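Local coordinates for alkane monooxygenase (Geobacillus thermodenitrificans, PDB 3B9O), which is a flavin-binding member of the luciferase-like monooxygenase family, with a TIM-barrel fold that holds one flavin mononucleotide in a pocket, at residues D35-Y38 / W39-L42; I182-I185 / E186-I189; R234-A237 / A238-E242. One frame throughout, in Å; residues are numbered along the deposited sequence.

Contact 1. Residues D35-Y38 / W39-L42; sequences DLNY and WTEL
Tyr38 and Trp39 are chain neighbours whose rings meet because their first torsions differ. In Tyr38 the ring lies opposite the backbone N (chi1 170°), whereas in Trp39 the indole lies beside its own N (chi1 -61°). The result is a T-shaped pair. The Tyr38 ring stands at 89° to the indole and turns an edge toward its face. The centroid of the Tyr38 ring is 5.0 Å from that of the Trp39 six-membered ring. Tyr38 CD2 sits over the middle of the indole, 3.7 Å from Trp39 CD2. One turn further on, Leu42 runs alongside Tyr38, and Leu42 CD2 comes within 4.0 Å of Tyr38 CE2.

Both rings are tied at their polar ends. Tyr38 OH hydrogen-bonds to Glu11 OE2, and Trp39 NE1 to the backbone O of Tyr33. This should limit how far either ring can turn.

The helix starts just before these rings. Asp35 is its N-cap: Asn37 N donates to Asp35 OD1 at 3.0 Å, arriving from above the carboxylate plane. The regular helical bonds follow at once, with Thr40 N to Leu36 O at 3.2 Å and Leu42 N to Tyr38 O at 2.8 Å. Asp35 OD2 and Glu41 OE2 are only 5.6 Å apart, but Arg32 makes a salt bridge to each residue. Its positive charge probably eases the repulsion between the two acids.

Trp39 also packs on Leu56 of strand 53-57 and on Met92 of helix 89-94. Together they form the capped first two turns of helix 36-48. This helix makes the beta-alpha-beta crossover between the parallel strands 6-12 and 53-57, as in a TIM barrel.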
loop_
_atom_site.group_PDB
_atom_site.type_symbol
_atom_site.label_atom_id
_atom_site.label_comp_id
_atom_site.label_asym_id
_atom_site.label_seq_id
_atom_site.Cartn_x
_atom_site.Cartn_y
_atom_site.Cartn_z
ATOM N N ASP A 35 11.482 17.308 2.671
ATOM C CA ASP A 35 12.111 17.580 3.997
ATOM C C ASP A 35 12.078 16.299 4.778
ATOM O O ASP A 35 11.014 15.806 5.086
ATOM C CB ASP A 35 11.394 18.721 4.794
ATOM C CG ASP A 35 12.034 19.033 6.231
ATOM O OD1 ASP A 35 13.154 18.520 6.643
ATOM O OD2 ASP A 35 11.377 19.843 6.991
ATOM N N LEU A 36 13.260 15.787 5.093
ATOM C CA LEU A 36 13.394 14.566 5.881
ATOM C C LEU A 36 12.622 14.679 7.206
ATOM O O LEU A 36 11.947 13.751 7.636
ATOM C CB LEU A 36 14.878 14.258 6.089
ATOM C CG LEU A 36 15.232 12.986 6.891
ATOM C CD1 LEU A 36 14.531 11.778 6.243
ATOM C CD2 LEU A 36 16.765 12.812 6.914
ATOM N N ASN A 37 12.706 15.847 7.836
ATOM C CA ASN A 37 11.953 16.102 9.051
ATOM C C ASN A 37 10.442 15.928 8.967
ATOM O O ASN A 37 9.836 15.592 9.970
ATOM C CB ASN A 37 12.292 17.467 9.682
ATOM C CG ASN A 37 13.743 17.571 10.114
ATOM O OD1 ASN A 37 14.368 16.601 10.544
ATOM N ND2 ASN A 37 14.288 18.782 10.012
ATOM N N TYR A 38 9.835 16.175 7.801
ATOM C CA TYR A 38 8.399 15.891 7.598
ATOM C C TYR A 38 8.136 14.398 7.886
ATOM O O TYR A 38 7.245 14.048 8.681
ATOM C CB TYR A 38 7.921 16.265 6.172
ATOM C CG TYR A 38 6.514 15.737 5.899
ATOM C CD1 TYR A 38 5.385 16.416 6.387
ATOM C CD2 TYR A 38 6.322 14.522 5.243
ATOM C CE1 TYR A 38 4.109 15.912 6.204
ATOM C CE2 TYR A 38 5.042 14.010 5.048
ATOM C CZ TYR A 38 3.955 14.711 5.523
ATOM O OH TYR A 38 2.710 14.202 5.327
ATOM N N TRP A 39 8.934 13.534 7.254
ATOM C CA TRP A 39 8.764 12.067 7.350
ATOM C C TRP A 39 8.965 11.526 8.760
ATOM O O TRP A 39 8.151 10.739 9.232
ATOM C CB TRP A 39 9.667 11.382 6.317
ATOM C CG TRP A 39 9.238 11.844 4.929
ATOM C CD1 TRP A 39 9.842 12.804 4.144
ATOM C CD2 TRP A 39 8.053 11.439 4.245
ATOM N NE1 TRP A 39 9.122 12.976 2.961
ATOM C CE2 TRP A 39 8.026 12.139 2.996
ATOM C CE3 TRP A 39 7.045 10.472 4.526
ATOM C CZ2 TRP A 39 7.002 11.943 2.049
ATOM C CZ3 TRP A 39 6.028 10.272 3.605
ATOM C CH2 TRP A 39 6.000 11.007 2.370
ATOM N N THR A 40 10.013 11.972 9.437
ATOM C CA THR A 40 10.259 11.516 10.818
ATOM C C THR A 40 9.154 12.034 11.766
ATOM O O THR A 40 8.665 11.290 12.620
ATOM C CB THR A 40 11.663 11.919 11.344
ATOM O OG1 THR A 40 11.845 13.351 11.280
ATOM C CG2 THR A 40 12.749 11.200 10.531
ATOM N N GLU A 41 8.764 13.295 11.615
ATOM C CA GLU A 41 7.665 13.859 12.437
ATOM C C GLU A 41 6.363 13.089 12.161
ATOM O O GLU A 41 5.632 12.742 13.085
ATOM C CB GLU A 41 7.473 15.323 12.092
ATOM C CG GLU A 41 8.530 16.287 12.728
ATOM C CD GLU A 41 8.608 17.638 11.993
ATOM O OE1 GLU A 41 7.647 18.011 11.289
ATOM O OE2 GLU A 41 9.665 18.308 12.113
ATOM N N LEU A 42 6.062 12.842 10.888
ATOM C CA LEU A 42 4.918 11.958 10.540
ATOM C C LEU A 42 4.946 10.585 11.265
ATOM O O LEU A 42 3.957 10.167 11.909
ATOM C CB LEU A 42 4.781 11.799 9.018
ATOM C CG LEU A 42 3.640 10.914 8.496
ATOM C CD1 LEU A 42 2.231 11.373 9.053
ATOM C CD2 LEU A 42 3.629 10.805 6.943
#

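Contact 2. Residues I182-I185 / E186-I189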
loop_
_atom_site.group_PDB
_atom_site.type_symbol
_atom_site.label_atom_id
_atom_site.label_comp_id
_atom_site.label_asym_id
_atom_site.label_seq_id
_atom_site.Cartn_x
_atom_site.Cartn_y
_atom_site.Cartn_z
ATOM N N ILE A 182 26.460 -18.334 12.636
ATOM C CA ILE A 182 26.748 -18.864 13.972
ATOM C C ILE A 182 27.732 -17.992 14.778
ATOM O O ILE A 182 27.760 -18.051 16.014
ATOM C CB ILE A 182 27.203 -20.349 13.897
ATOM C CG1 ILE A 182 28.464 -20.505 13.024
ATOM C CG2 ILE A 182 26.028 -21.220 13.360
ATOM C CD1 ILE A 182 29.085 -21.918 12.980
ATOM N N ARG A 183 28.529 -17.177 14.073
ATOM C CA ARG A 183 29.466 -16.225 14.722
ATOM C C ARG A 183 30.364 -16.983 15.706
ATOM O O ARG A 183 30.515 -16.601 16.864
ATOM C CB ARG A 183 28.716 -15.015 15.363
ATOM C CG ARG A 183 27.768 -14.323 14.382
ATOM C CD ARG A 183 26.897 -13.187 14.967
ATOM N NE ARG A 183 25.776 -12.880 14.059
ATOM C CZ ARG A 183 24.521 -13.347 14.195
ATOM N NH1 ARG A 183 24.214 -14.147 15.224
ATOM N NH2 ARG A 183 23.560 -13.037 13.290
ATOM N N ASP A 184 30.930 -18.092 15.220
ATOM C CA ASP A 184 31.675 -19.049 16.040
ATOM C C ASP A 184 33.160 -18.671 16.061
ATOM O O ASP A 184 33.903 -19.017 15.151
ATOM C CB ASP A 184 31.494 -20.465 15.461
ATOM C CG ASP A 184 32.252 -21.568 16.268
ATOM O OD1 ASP A 184 33.112 -21.259 17.133
ATOM O OD2 ASP A 184 31.976 -22.771 16.009
ATOM N N ILE A 185 33.570 -17.933 17.080
ATOM C CA ILE A 185 34.942 -17.434 17.186
ATOM C C ILE A 185 35.938 -18.578 17.364
ATOM O O ILE A 185 36.999 -18.575 16.728
ATOM C CB ILE A 185 35.075 -16.380 18.321
ATOM C CG1 ILE A 185 34.322 -15.103 17.924
ATOM C CG2 ILE A 185 36.534 -16.053 18.593
ATOM C CD1 ILE A 185 33.828 -14.267 19.069
ATOM N N GLU A 186 35.583 -19.563 18.196
ATOM C CA GLU A 186 36.474 -20.685 18.483
ATOM C C GLU A 186 36.889 -21.401 17.189
ATOM O O GLU A 186 38.079 -21.588 16.928
ATOM C CB GLU A 186 35.834 -21.653 19.476
ATOM C CG GLU A 186 36.850 -22.327 20.394
ATOM C CD GLU A 186 36.220 -23.377 21.296
ATOM O OE1 GLU A 186 36.717 -24.542 21.276
ATOM O OE2 GLU A 186 35.228 -23.049 22.015
ATOM N N ASN A 187 35.908 -21.734 16.354
ATOM C CA ASN A 187 36.178 -22.395 15.088
ATOM C C ASN A 187 36.406 -21.494 13.876
ATOM O O ASN A 187 36.639 -21.995 12.786
ATOM C CB ASN A 187 35.100 -23.443 14.827
ATOM C CG ASN A 187 35.113 -24.520 15.879
ATOM O OD1 ASN A 187 36.073 -25.276 15.955
ATOM N ND2 ASN A 187 34.089 -24.559 16.732
ATOM N N ASN A 188 36.377 -20.178 14.091
ATOM C CA ASN A 188 36.492 -19.171 13.039
ATOM C C ASN A 188 35.536 -19.453 11.857
ATOM O O ASN A 188 35.933 -19.578 10.689
ATOM C CB ASN A 188 37.970 -19.008 12.608
ATOM C CG ASN A 188 38.179 -17.918 11.567
ATOM O OD1 ASN A 188 37.555 -16.865 11.591
ATOM N ND2 ASN A 188 39.090 -18.181 10.649
ATOM N N ILE A 189 34.259 -19.535 12.184
ATOM C CA ILE A 189 33.229 -19.666 11.164
ATOM C C ILE A 189 32.172 -18.623 11.521
ATOM O O ILE A 189 31.511 -18.741 12.557
ATOM C CB ILE A 189 32.561 -21.069 11.196
ATOM C CG1 ILE A 189 33.581 -22.201 11.015
ATOM C CG2 ILE A 189 31.465 -21.159 10.111
ATOM C CD1 ILE A 189 32.945 -23.567 11.254
#
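This is the closed end of a beta hairpin with a G1 beta bulge, joining the antiparallel strands 181-184 and 189-191. Asp184 and Ile189 form the last hydrogen-bonded pair before the loop. Asp184 N donates to Ile189 O at 2.8 Å, and Ile189 N returns a bond to Asp184 O at 3.0 Å. Asn188 and Ile189 together lie across from the single residue Asp184, and this extra residue is the bulge. The backbone of Asn188 has a left-handed helical shape (phi 49°, psi 57°), so the chain can turn back into the second strand. Inside the loop, Asn188 N donates to Ile185 O at 3.1 Å, from above the carbonyl plane.

The side chain of Asp184 also bonds to the loop. Each of its two oxygens takes one bond from Asn187. Asn187 N points almost straight at Asp184 OD1, 2.9 Å away, and meets it from above the carboxylate plane. Asn187 ND2 reaches Asp184 OD2, also at 2.9 Å, on the syn side of that oxygen. The amide and carboxylate planes are nearly perpendicular, 84° apart. Two bonds to one residue should hinder rotation of the carboxylate and fix Asn187 within the turn.

The hairpin lies at the surface, far from the centre of the chain. Arg183 points away from the loop. Arg183 NH2 forms a salt bridge with Glu215 OE1, and Arg183 NE a hydrogen bond with Tyr190 OH. At the strand side of the turn, two isoleucines meet across the hairpin. Their side chains cross at a slant, and the end of Ile182, atom CD1, rests 3.8 Å from Ile189 CG2.

Contact 3. Residues R234-A237 / A238-E242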
loop_
_atom_site.group_PDB
_atom_site.type_symbol
_atom_site.label_atom_id
_atom_site.label_comp_id
_atom_site.label_asym_id
_atom_site.label_seq_id
_atom_site.Cartn_x
_atom_site.Cartn_y
_atom_site.Cartn_z
ATOM N N ARG A 234 -7.062 -9.838 -8.565
ATOM C CA ARG A 234 -7.727 -10.513 -7.434
ATOM C C ARG A 234 -7.220 -11.911 -7.325
ATOM O O ARG A 234 -7.035 -12.416 -6.230
ATOM C CB ARG A 234 -9.261 -10.523 -7.568
ATOM C CG ARG A 234 -9.927 -9.226 -7.127
ATOM C CD ARG A 234 -11.478 -9.310 -7.241
ATOM N NE ARG A 234 -11.811 -8.707 -8.511
ATOM C CZ ARG A 234 -12.562 -9.206 -9.471
ATOM N NH1 ARG A 234 -13.199 -10.372 -9.366
ATOM N NH2 ARG A 234 -12.695 -8.469 -10.545
ATOM N N GLU A 235 -6.968 -12.550 -8.472
ATOM C CA GLU A 235 -6.413 -13.903 -8.463
ATOM C C GLU A 235 -4.999 -13.915 -7.868
ATOM O O GLU A 235 -4.607 -14.847 -7.134
ATOM C CB GLU A 235 -6.379 -14.460 -9.888
ATOM C CG GLU A 235 -5.973 -15.926 -9.938
ATOM C CD GLU A 235 -7.043 -16.861 -9.375
ATOM O OE1 GLU A 235 -6.683 -17.982 -9.008
ATOM O OE2 GLU A 235 -8.234 -16.478 -9.291
ATOM N N PHE A 236 -4.230 -12.891 -8.229
ATOM C CA PHE A 236 -2.858 -12.714 -7.731
ATOM C C PHE A 236 -2.820 -12.505 -6.225
ATOM O O PHE A 236 -2.010 -13.113 -5.541
ATOM C CB PHE A 236 -2.181 -11.518 -8.414
ATOM C CG PHE A 236 -0.719 -11.363 -8.055
ATOM C CD1 PHE A 236 0.244 -12.068 -8.742
ATOM C CD2 PHE A 236 -0.312 -10.515 -7.036
ATOM C CE1 PHE A 236 1.594 -11.936 -8.428
ATOM C CE2 PHE A 236 1.058 -10.376 -6.718
ATOM C CZ PHE A 236 1.995 -11.091 -7.428
ATOM N N ALA A 237 -3.664 -11.593 -5.731
ATOM C CA ALA A 237 -3.954 -11.436 -4.309
ATOM C C ALA A 237 -4.264 -12.752 -3.592
ATOM O O ALA A 237 -3.676 -13.049 -2.549
ATOM C CB ALA A 237 -5.138 -10.424 -4.126
ATOM N N ALA A 238 -5.180 -13.556 -4.160
ATOM C CA ALA A 238 -5.601 -14.838 -3.568
ATOM C C ALA A 238 -4.432 -15.789 -3.406
ATOM O O ALA A 238 -4.295 -16.483 -2.376
ATOM C CB ALA A 238 -6.718 -15.487 -4.427
ATOM N N LYS A 239 -3.558 -15.782 -4.406
ATOM C CA LYS A 239 -2.396 -16.643 -4.416
ATOM C C LYS A 239 -1.303 -16.182 -3.413
ATOM O O LYS A 239 -0.708 -17.002 -2.764
ATOM C CB LYS A 239 -1.807 -16.681 -5.841
ATOM C CG LYS A 239 -0.685 -17.708 -6.014
ATOM C CD LYS A 239 -0.194 -17.765 -7.449
ATOM C CE LYS A 239 0.773 -18.938 -7.575
ATOM N NZ LYS A 239 1.449 -18.918 -8.897
ATOM N N HIS A 240 -1.016 -14.881 -3.350
ATOM C CA HIS A 240 0.189 -14.395 -2.647
ATOM C C HIS A 240 -0.044 -13.498 -1.445
ATOM O O HIS A 240 0.749 -13.518 -0.506
ATOM C CB HIS A 240 1.019 -13.534 -3.600
ATOM C CG HIS A 240 1.562 -14.271 -4.779
ATOM N ND1 HIS A 240 2.695 -15.059 -4.713
ATOM C CD2 HIS A 240 1.161 -14.289 -6.073
ATOM C CE1 HIS A 240 2.957 -15.551 -5.914
ATOM N NE2 HIS A 240 2.030 -15.112 -6.753
ATOM N N ALA A 241 -1.047 -12.630 -1.523
ATOM C CA ALA A 241 -1.161 -11.524 -0.564
ATOM C C ALA A 241 -1.558 -11.945 0.864
ATOM O O ALA A 241 -2.483 -12.762 1.074
ATOM C CB ALA A 241 -2.123 -10.460 -1.088
ATOM N N GLU A 242 -0.850 -11.386 1.834
ATOM C CA GLU A 242 -1.279 -11.473 3.227
ATOM C C GLU A 242 -2.259 -10.337 3.586
ATOM O O GLU A 242 -3.108 -10.494 4.501
ATOM C CB GLU A 242 -0.073 -11.406 4.163
ATOM C CG GLU A 242 1.007 -12.409 3.890
ATOM C CD GLU A 242 2.163 -12.200 4.836
ATOM O OE1 GLU A 242 2.070 -12.674 5.996
ATOM O OE2 GLU A 242 3.158 -11.572 4.402
#
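The last turn of helix 231-240, in the beta-alpha-beta unit between strands 223-227 and 243-246, is braced by Phe236 and His240. These two residues lie four apart, one helical turn. With chi1 at -174° the Phe236 ring extends away from its backbone N; chi1 of -64° in His240 turns the imidazole to meet it. His240 CD2 lies over one face of the Phe236 ring, toward its rim, and is 3.4 Å from Phe236 CE1. The ring centroids of Phe236 and His240 are 4.4 Å apart. The planes are inclined at 39°, an oblique meeting.

Both imidazole nitrogens are bonded outside the turn. His240 ND1 is hydrogen-bonded to Tyr169 OH, and His240 NE2 to Asp162 OD2. These two bonds from helix 154-174 should fix the rotation of the imidazole, and Ala161 and Leu165 of the same helix touch Phe236.

The backbone carries the regular bonds to the end. Ala238 N donates to Arg234 O at 3.0 Å, and His240 N to Phe236 O at 3.0 Å. His240 N also makes a weak bond to Ala237 O at 3.3 Å. Ala241 N closes the series on Ala237 O at 2.9 Å, although Ala241 has already left the helical backbone shape.

On another side of the turn, Ala237 CB and Ala241 CB are 4.3 Å apart, and both side chains touch Gln226 of strand 223-227. Their small size probably helps the helix to lie close to the sheet. A helix laid on parallel strands and leading into the next strand is characteristic of beta-alpha-beta units, here those of the TIM barrel.

How the contacts relate
Contacts 1, 2 and 3 follow one another along the chain, all within the luciferase-like monooxygenase domain. Contacts 1 and 3 lie on helices 36-48 and 231-240, which both pack on the parallel barrel sheet. Their centres are 33 Å apart, on opposite sides of the chain's centre. Flavin mononucleotide lies about 7 Å from the side chain of Phe236 in contact 3 and about 12 Å from that of Trp39 in contact 1. Contact 2 belongs to a separate two-stranded sheet at the surface, its centre about 41 Å from that of contact 1 and 42 Å from that of contact 3. No two contacts touch. Two lie in helices of the barrel, and the third closes an outlying hairpin.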